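Local coordinates for protein tapirin (Caldicellulosiruptor hydrothermalis, PDB 6N2C) that probably binds cellulose at the surface of an extremely thermophilic bacterium, through a beta-helical C-terminal domain that also carries a zinc ion, at residues A[211-216]-A[237-242]; A[257-262]-A[278-283]. One frame throughout, in Å; residues are numbered along the deposited sequence. Where two conformers were deposited one is given.

In the fold
Both interactions join successive turns of the same beta-helix. Strands 213-214, 239-240, 259-260 and 279-281 follow one another in one parallel face of it. The two contacts meet where 239-240 adjoins 259-260, and their centres lie about 10 Å apart. Each has a buried side and a partly exposed side. The buried side is apolar in both: Ile213, Leu215 and Phe239 in interaction 1, Ile259, Phe261, Ile280 and Leu282 in interaction 2. The Phe241 and Phe261 rings stack and so link the two cores. The outer sides differ. Interaction 1 sets a direct carboxylate-to-backbone hydrogen bond and the Thr214-Ile240 contact there; in interaction 2 waters bridge the hydroxyls of Thr260 and Ser281 to backbone carbonyls.

Interaction 1 of 2, residues A[211-216]-A[237-242]; sequences SDITLR and GSFIFG
Asp212 reaches over to the next strand and grips its backbone. Its CB lies 3.8 Å from Ser238 O. CG stands anti to the carbonyl carbon (chi1 -63°), 4.1 Å from Ile240 CD1. At the tip, OD1 accepts a nearly straight hydrogen bond from Ser238 N at 2.8 Å, met on the anti side of the carboxylate. OD2 rests 4.0 Å from the same Ile240 CD1. An alanine here would probably leave Ser238 N without this acceptor and Ile240 CD1 without the carboxylate that lies against it. Beyond Asp212 the backbones bond in parallel register. Ile213 N donates to Ser238 O, Ile240 N to Ile213 O, and Leu215 N to Ile240 O. On the outer side Thr214 and Ile240 run alongside each other, with OG1 3.9 Å from CD1. On the inner side Ile213 CG2 packs 3.8 Å from Phe239 CE2. Leu215 CD1 touches the far end of the same ring, 3.9 Å from Phe239 CZ. Val234 and Met253 help enclose this apolar layer. Gly237 comes so close to Ser211 and Asp212 that a CB there would clash. Parallel pairing of consecutive turns, with aliphatic and aromatic side chains stacked inside, is characteristic of a beta-helix.

Interaction 2 of 2, residues A[257-262]-A[278-283]; sequences NGITFN and GTISLS
Ile259 pairs with Ile280, and Thr260 with Ser281, in parallel strands. Three backbone hydrogen bonds hold them. Ile259 N donates to Thr279 O, Ser281 N to Ile259 O, and Phe261 N to Ser281 O. Water adds three bridges. One water links Asn257 O to Thr279 N. A second joins Thr260 OG1, at 2.7 Å, to Thr279 O. The third joins Ser281 OG, at 2.8 Å, to Phe261 O. Apolar contacts fill the other side. Ile259 and Ile280 run alongside each other in the same direction, with CB 4.1 Å from CG1. Phe261 CG is anti to the carbonyl carbon (chi1 -72°), 3.7 Å from Ser281 O. The ring takes Leu282 CG over one face, 4.2 Å from CD1 and nearer the rim than the centre. Its edge meets Ser281 O, 3.3 Å from CD1 and in the ring plane. Ile288 adds to this core. A CB on Gly258, at phi 119°, would run into Asn257 O and Thr279 O. One on Gly278 would strike Asn257 C and Gly258 N. Ser283 CB sits 3.5 Å from Phe261 O, while its OG bonds to Asp286. Like residues stacked in register inside consecutive turns are characteristic of a parallel beta-helix.

Interaction 1 of 2, residues A[211-216]-A[237-242]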
ATOM      1  N   SER A 211      -3.826 -14.634   0.852  1.00 16.48           N
ATOM      2  CA  SER A 211      -2.777 -14.536   1.814  1.00 19.02           C
ATOM      3  C   SER A 211      -1.633 -13.723   1.240  1.00 15.47           C
ATOM      4  O   SER A 211      -1.815 -13.019   0.224  1.00 15.93           O
ATOM      5  CB  SER A 211      -2.419 -15.965   2.333  1.00 21.43           C
ATOM      6  OG  SER A 211      -1.362 -15.869   3.306  1.00 26.52           O
ATOM      7  N   ASP A 212      -0.468 -13.750   1.859  1.00 14.66           N
ATOM      8  CA  ASP A 212       0.557 -12.767   1.570  1.00 14.65           C
ATOM      9  C   ASP A 212       1.048 -12.787   0.123  1.00 16.22           C
ATOM     10  O   ASP A 212       1.175 -13.845  -0.515  1.00 17.01           O
ATOM     11  CB  ASP A 212       1.805 -13.020   2.387  1.00 17.70           C
ATOM     12  CG  ASP A 212       1.587 -12.891   3.879  1.00 19.96           C
ATOM     13  OD1 ASP A 212       0.728 -12.160   4.347  1.00 20.82           O
ATOM     14  OD2 ASP A 212       2.265 -13.650   4.619  1.00 22.22           O
ATOM     15  N   ILE A 213       1.387 -11.633  -0.369  1.00 14.35           N
ATOM     16  CA  ILE A 213       2.177 -11.535  -1.597  1.00 14.27           C
ATOM     17  C   ILE A 213       3.607 -11.229  -1.172  1.00 17.08           C
ATOM     18  O   ILE A 213       3.817 -10.244  -0.438  1.00 17.93           O
ATOM     19  CB  ILE A 213       1.687 -10.455  -2.521  1.00 14.65           C
ATOM     20  CG1 ILE A 213       0.258 -10.741  -2.949  1.00 15.14           C
ATOM     21  CG2 ILE A 213       2.656 -10.323  -3.676  1.00 15.16           C
ATOM     22  CD1 ILE A 213      -0.345  -9.699  -3.897  1.00 16.30           C
ATOM     23  N   THR A 214       4.559 -12.080  -1.527  1.00 16.12           N
ATOM     24  CA  THR A 214       5.952 -11.884  -1.125  1.00 19.29           C
ATOM     25  C   THR A 214       6.874 -11.654  -2.323  1.00 21.21           C
ATOM     26  O   THR A 214       6.971 -12.504  -3.230  1.00 16.81           O
ATOM     27  CB  THR A 214       6.450 -13.114  -0.336  1.00 21.22           C
ATOM     28  OG1 THR A 214       5.624 -13.303   0.837  1.00 20.12           O
ATOM     29  CG2 THR A 214       7.858 -12.862   0.145  1.00 22.42           C
ATOM     30  N   LEU A 215       7.572 -10.515  -2.332  1.00 17.13           N
ATOM     31  CA  LEU A 215       8.627 -10.260  -3.236  1.00 18.00           C
ATOM     32  C   LEU A 215       9.992 -10.680  -2.623  1.00 20.58           C
ATOM     33  O   LEU A 215      10.167 -10.729  -1.381  1.00 20.82           O
ATOM     34  CB  LEU A 215       8.746  -8.795  -3.577  1.00 18.65           C
ATOM     35  CG  LEU A 215       7.565  -8.222  -4.346  1.00 23.93           C
ATOM     36  CD1 LEU A 215       7.856  -6.743  -4.529  1.00 22.29           C
ATOM     37  CD2 LEU A 215       7.506  -8.828  -5.735  1.00 26.99           C
ATOM     38  N   ARG A 216      10.899 -11.011  -3.514  1.00 19.04           N
ATOM     39  CA  ARG A 216      12.328 -11.286  -3.162  1.00 21.85           C
ATOM     40  C   ARG A 216      13.135 -10.139  -3.656  1.00 23.09           C
ATOM     41  O   ARG A 216      12.687  -9.363  -4.471  1.00 23.88           O
ATOM     42  CB  ARG A 216      12.831 -12.636  -3.731  1.00 22.39           C
ATOM     43  CG  ARG A 216      11.935 -13.802  -3.352  1.00 24.08           C
ATOM     44  CD  ARG A 216      11.783 -13.972  -1.832  1.00 27.78           C
ATOM     45  NE  ARG A 216      11.134 -15.244  -1.466  1.00 30.83           N
ATOM     46  CZ  ARG A 216      10.773 -15.556  -0.237  1.00 31.69           C
ATOM     47  NH1 ARG A 216      11.012 -14.694   0.783  1.00 36.03           N
ATOM     48  NH2 ARG A 216      10.159 -16.718  -0.020  1.00 35.29           N
ATOM     49  N   GLY A 237      -4.078 -10.844   3.994  1.00 16.13           N
ATOM     50  CA  GLY A 237      -2.649 -10.963   4.153  1.00 14.91           C
ATOM     51  C   GLY A 237      -1.905  -9.671   4.041  1.00 16.26           C
ATOM     52  O   GLY A 237      -2.535  -8.594   3.972  1.00 15.13           O
ATOM     53  N   SER A 238      -0.583  -9.746   3.962  0.54 15.59           N
ATOM     54  CA  SER A 238       0.260  -8.551   3.791  0.54 15.65           C
ATOM     55  C   SER A 238       0.869  -8.509   2.434  0.54 14.38           C
ATOM     56  O   SER A 238       0.751  -9.471   1.647  0.54 15.48           O
ATOM     57  CB  SER A 238       1.389  -8.473   4.830  0.54 17.23           C
ATOM     58  OG  SER A 238       0.878  -8.538   6.117  0.54 18.48           O
ATOM     59  N   PHE A 239       1.542  -7.403   2.149  1.00 14.32           N
ATOM     60  CA  PHE A 239       2.412  -7.275   0.989  1.00 14.74           C
ATOM     61  C   PHE A 239       3.833  -7.097   1.530  1.00 14.96           C
ATOM     62  O   PHE A 239       4.062  -6.214   2.379  1.00 14.80           O
ATOM     63  CB  PHE A 239       1.995  -6.108   0.128  1.00 15.01           C
ATOM     64  CG  PHE A 239       2.743  -6.039  -1.168  1.00 16.26           C
ATOM     65  CD1 PHE A 239       4.042  -5.501  -1.242  1.00 16.68           C
ATOM     66  CD2 PHE A 239       2.193  -6.553  -2.339  1.00 17.85           C
ATOM     67  CE1 PHE A 239       4.753  -5.507  -2.463  1.00 19.17           C
ATOM     68  CE2 PHE A 239       2.892  -6.516  -3.532  1.00 14.79           C
ATOM     69  CZ  PHE A 239       4.154  -6.005  -3.594  1.00 18.25           C
ATOM     70  N   ILE A 240       4.743  -7.971   1.119  1.00 14.81           N
ATOM     71  CA  ILE A 240       6.088  -8.017   1.707  1.00 16.45           C
ATOM     72  C   ILE A 240       7.084  -7.688   0.624  1.00 18.16           C
ATOM     73  O   ILE A 240       7.180  -8.426  -0.394  1.00 19.47           O
ATOM     74  CB  ILE A 240       6.359  -9.430   2.298  1.00 17.51           C
ATOM     75  CG1 ILE A 240       5.325  -9.654   3.430  1.00 22.11           C
ATOM     76  CG2 ILE A 240       7.805  -9.520   2.743  1.00 19.30           C
ATOM     77  CD1 ILE A 240       5.251 -11.043   3.998  1.00 23.39           C
ATOM     78  N   PHE A 241       7.876  -6.611   0.824  1.00 16.15           N
ATOM     79  CA  PHE A 241       8.952  -6.271  -0.103  1.00 16.89           C
ATOM     80  C   PHE A 241      10.226  -7.055   0.266  1.00 18.95           C
ATOM     81  O   PHE A 241      10.407  -7.422   1.444  1.00 19.47           O
ATOM     82  CB  PHE A 241       9.328  -4.783  -0.055  1.00 17.43           C
ATOM     83  CG  PHE A 241       8.334  -3.841  -0.707  1.00 16.61           C
ATOM     84  CD1 PHE A 241       7.173  -3.485  -0.080  1.00 18.76           C
ATOM     85  CD2 PHE A 241       8.569  -3.344  -1.915  1.00 16.35           C
ATOM     86  CE1 PHE A 241       6.230  -2.683  -0.682  1.00 17.90           C
ATOM     87  CE2 PHE A 241       7.673  -2.491  -2.500  1.00 17.83           C
ATOM     88  CZ  PHE A 241       6.473  -2.191  -1.931  1.00 17.03           C
ATOM     89  N   GLY A 242      11.108  -7.284  -0.695  1.00 16.88           N
ATOM     90  CA  GLY A 242      12.360  -8.020  -0.466  1.00 17.78           C
ATOM     91  C   GLY A 242      13.653  -7.261  -0.569  1.00 19.54           C
ATOM     92  O   GLY A 242      14.697  -7.678   0.000  1.00 21.98           O
TER

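Interaction 2 of 2, residues A[257-262]-A[278-283]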
ATOM      1  N   ASN A 257      -3.313  -7.050   6.377  1.00 15.23           N
ATOM      2  CA  ASN A 257      -2.364  -7.266   7.487  1.00 15.72           C
ATOM      3  C   ASN A 257      -1.042  -6.494   7.418  1.00 17.79           C
ATOM      4  O   ASN A 257      -0.139  -6.796   8.149  1.00 23.89           O
ATOM      5  CB  ASN A 257      -2.125  -8.758   7.703  1.00 16.28           C
ATOM      6  CG  ASN A 257      -3.387  -9.449   8.217  1.00 17.69           C
ATOM      7  OD1 ASN A 257      -4.230  -8.805   8.833  1.00 23.43           O
ATOM      8  ND2 ASN A 257      -3.547 -10.678   7.897  1.00 19.43           N
ATOM      9  N   GLY A 258      -0.969  -5.507   6.551  1.00 16.59           N
ATOM     10  CA  GLY A 258       0.170  -4.669   6.515  1.00 16.70           C
ATOM     11  C   GLY A 258       0.963  -4.642   5.224  1.00 16.86           C
ATOM     12  O   GLY A 258       0.683  -5.329   4.251  1.00 16.95           O
ATOM     13  N   ILE A 259       1.937  -3.730   5.213  1.00 14.68           N
ATOM     14  CA  ILE A 259       2.883  -3.668   4.102  1.00 15.25           C
ATOM     15  C   ILE A 259       4.269  -3.563   4.740  1.00 15.88           C
ATOM     16  O   ILE A 259       4.552  -2.574   5.434  1.00 17.91           O
ATOM     17  CB  ILE A 259       2.636  -2.488   3.191  1.00 15.50           C
ATOM     18  CG1 ILE A 259       1.115  -2.461   2.708  1.00 17.35           C
ATOM     19  CG2 ILE A 259       3.633  -2.466   2.052  1.00 14.68           C
ATOM     20  CD1 ILE A 259       0.787  -1.284   1.792  1.00 17.23           C
ATOM     21  N   THR A 260       5.107  -4.556   4.482  1.00 16.42           N
ATOM     22  CA  THR A 260       6.385  -4.689   5.226  1.00 17.90           C
ATOM     23  C   THR A 260       7.523  -4.578   4.251  1.00 17.48           C
ATOM     24  O   THR A 260       7.628  -5.400   3.361  1.00 18.08           O
ATOM     25  CB  THR A 260       6.449  -5.954   6.050  1.00 19.57           C
ATOM     26  OG1 THR A 260       5.269  -6.147   6.829  1.00 19.49           O
ATOM     27  CG2 THR A 260       7.690  -5.959   6.931  1.00 22.44           C
ATOM     28  N   PHE A 261       8.339  -3.535   4.416  1.00 15.61           N
ATOM     29  CA  PHE A 261       9.509  -3.275   3.618  1.00 18.42           C
ATOM     30  C   PHE A 261      10.666  -4.032   4.263  1.00 17.90           C
ATOM     31  O   PHE A 261      10.797  -4.025   5.490  1.00 20.38           O
ATOM     32  CB  PHE A 261       9.798  -1.795   3.560  1.00 16.92           C
ATOM     33  CG  PHE A 261       8.851  -0.999   2.720  1.00 16.66           C
ATOM     34  CD1 PHE A 261       7.593  -0.617   3.190  1.00 17.12           C
ATOM     35  CD2 PHE A 261       9.173  -0.664   1.411  1.00 17.53           C
ATOM     36  CE1 PHE A 261       6.712   0.094   2.346  1.00 17.86           C
ATOM     37  CE2 PHE A 261       8.313   0.061   0.572  1.00 18.32           C
ATOM     38  CZ  PHE A 261       7.070   0.440   1.061  1.00 18.71           C
ATOM     39  N   ASN A 262      11.458  -4.688   3.453  1.00 18.34           N
ATOM     40  CA  ASN A 262      12.724  -5.346   3.845  1.00 20.02           C
ATOM     41  C   ASN A 262      13.738  -5.076   2.784  1.00 18.01           C
ATOM     42  O   ASN A 262      13.412  -4.984   1.626  1.00 17.94           O
ATOM     43  CB  ASN A 262      12.590  -6.863   3.904  1.00 18.12           C
ATOM     44  CG  ASN A 262      11.577  -7.303   4.898  1.00 23.81           C
ATOM     45  OD1 ASN A 262      11.828  -7.237   6.105  1.00 23.42           O
ATOM     46  ND2 ASN A 262      10.329  -7.621   4.414  1.00 19.98           N
ATOM     47  N   GLY A 278      -3.423  -2.781   8.560  1.00 18.16           N
ATOM     48  CA  GLY A 278      -2.256  -3.144   9.417  1.00 15.98           C
ATOM     49  C   GLY A 278      -1.184  -2.070   9.414  1.00 17.28           C
ATOM     50  O   GLY A 278      -1.418  -0.885   9.221  1.00 15.14           O
ATOM     51  N   THR A 279       0.032  -2.528   9.615  1.00 16.04           N
ATOM     52  CA  THR A 279       1.174  -1.644   9.750  1.00 16.57           C
ATOM     53  C   THR A 279       1.941  -1.577   8.450  1.00 15.04           C
ATOM     54  O   THR A 279       2.190  -2.610   7.833  1.00 16.44           O
ATOM     55  CB  THR A 279       2.063  -2.156  10.889  1.00 16.79           C
ATOM     56  OG1 THR A 279       1.367  -2.050  12.121  1.00 16.72           O
ATOM     57  CG2 THR A 279       3.290  -1.373  11.042  1.00 16.76           C
ATOM     58  N   ILE A 280       2.317  -0.373   8.056  1.00 14.22           N
ATOM     59  CA  ILE A 280       3.174  -0.088   6.964  1.00 15.56           C
ATOM     60  C   ILE A 280       4.500   0.258   7.549  1.00 15.98           C
ATOM     61  O   ILE A 280       4.580   1.234   8.308  1.00 16.73           O
ATOM     62  CB  ILE A 280       2.653   1.083   6.063  1.00 14.33           C
ATOM     63  CG1 ILE A 280       1.273   0.691   5.477  1.00 16.00           C
ATOM     64  CG2 ILE A 280       3.700   1.396   4.970  1.00 13.50           C
ATOM     65  CD1 ILE A 280       0.701   1.840   4.621  1.00 16.68           C
ATOM     66  N   SER A 281       5.489  -0.567   7.309  1.00 15.45           N
ATOM     67  CA  SER A 281       6.797  -0.443   8.003  1.00 15.95           C
ATOM     68  C   SER A 281       7.978  -0.337   7.077  1.00 17.70           C
ATOM     69  O   SER A 281       8.227  -1.300   6.313  1.00 17.21           O
ATOM     70  CB  SER A 281       6.936  -1.633   8.974  1.00 20.02           C
ATOM     71  OG  SER A 281       8.263  -1.609   9.559  1.00 25.79           O
ATOM     72  N   LEU A 282       8.730   0.805   7.143  1.00 14.97           N
ATOM     73  CA  LEU A 282       9.866   1.025   6.265  1.00 18.27           C
ATOM     74  C   LEU A 282      11.180   0.396   6.852  1.00 17.19           C
ATOM     75  O   LEU A 282      11.246   0.150   8.082  1.00 19.73           O
ATOM     76  CB  LEU A 282      10.078   2.496   5.872  1.00 18.84           C
ATOM     77  CG  LEU A 282       9.048   2.954   4.805  1.00 20.65           C
ATOM     78  CD1 LEU A 282       7.612   3.049   5.360  1.00 21.85           C
ATOM     79  CD2 LEU A 282       9.495   4.309   4.361  1.00 22.79           C
ATOM     80  N   SER A 283      12.098   0.053   5.998  1.00 17.92           N
ATOM     81  CA  SER A 283      13.364  -0.626   6.357  1.00 19.23           C
ATOM     82  C   SER A 283      14.614   0.232   6.337  1.00 19.36           C
ATOM     83  O   SER A 283      15.623  -0.145   6.962  1.00 17.80           O
ATOM     84  CB  SER A 283      13.627  -1.918   5.535  1.00 20.22           C
ATOM     85  OG  SER A 283      13.927  -1.667   4.174  1.00 18.20           O
TER
HETATM   86  O   HOH W   1       0.248  -5.230  10.493  0.98 21.08           O
HETATM   87  O   HOH W   2       4.563  -4.124   8.409  0.91 20.02           O
HETATM   88  O   HOH W   3      10.107  -3.190   8.143  1.00 28.80           O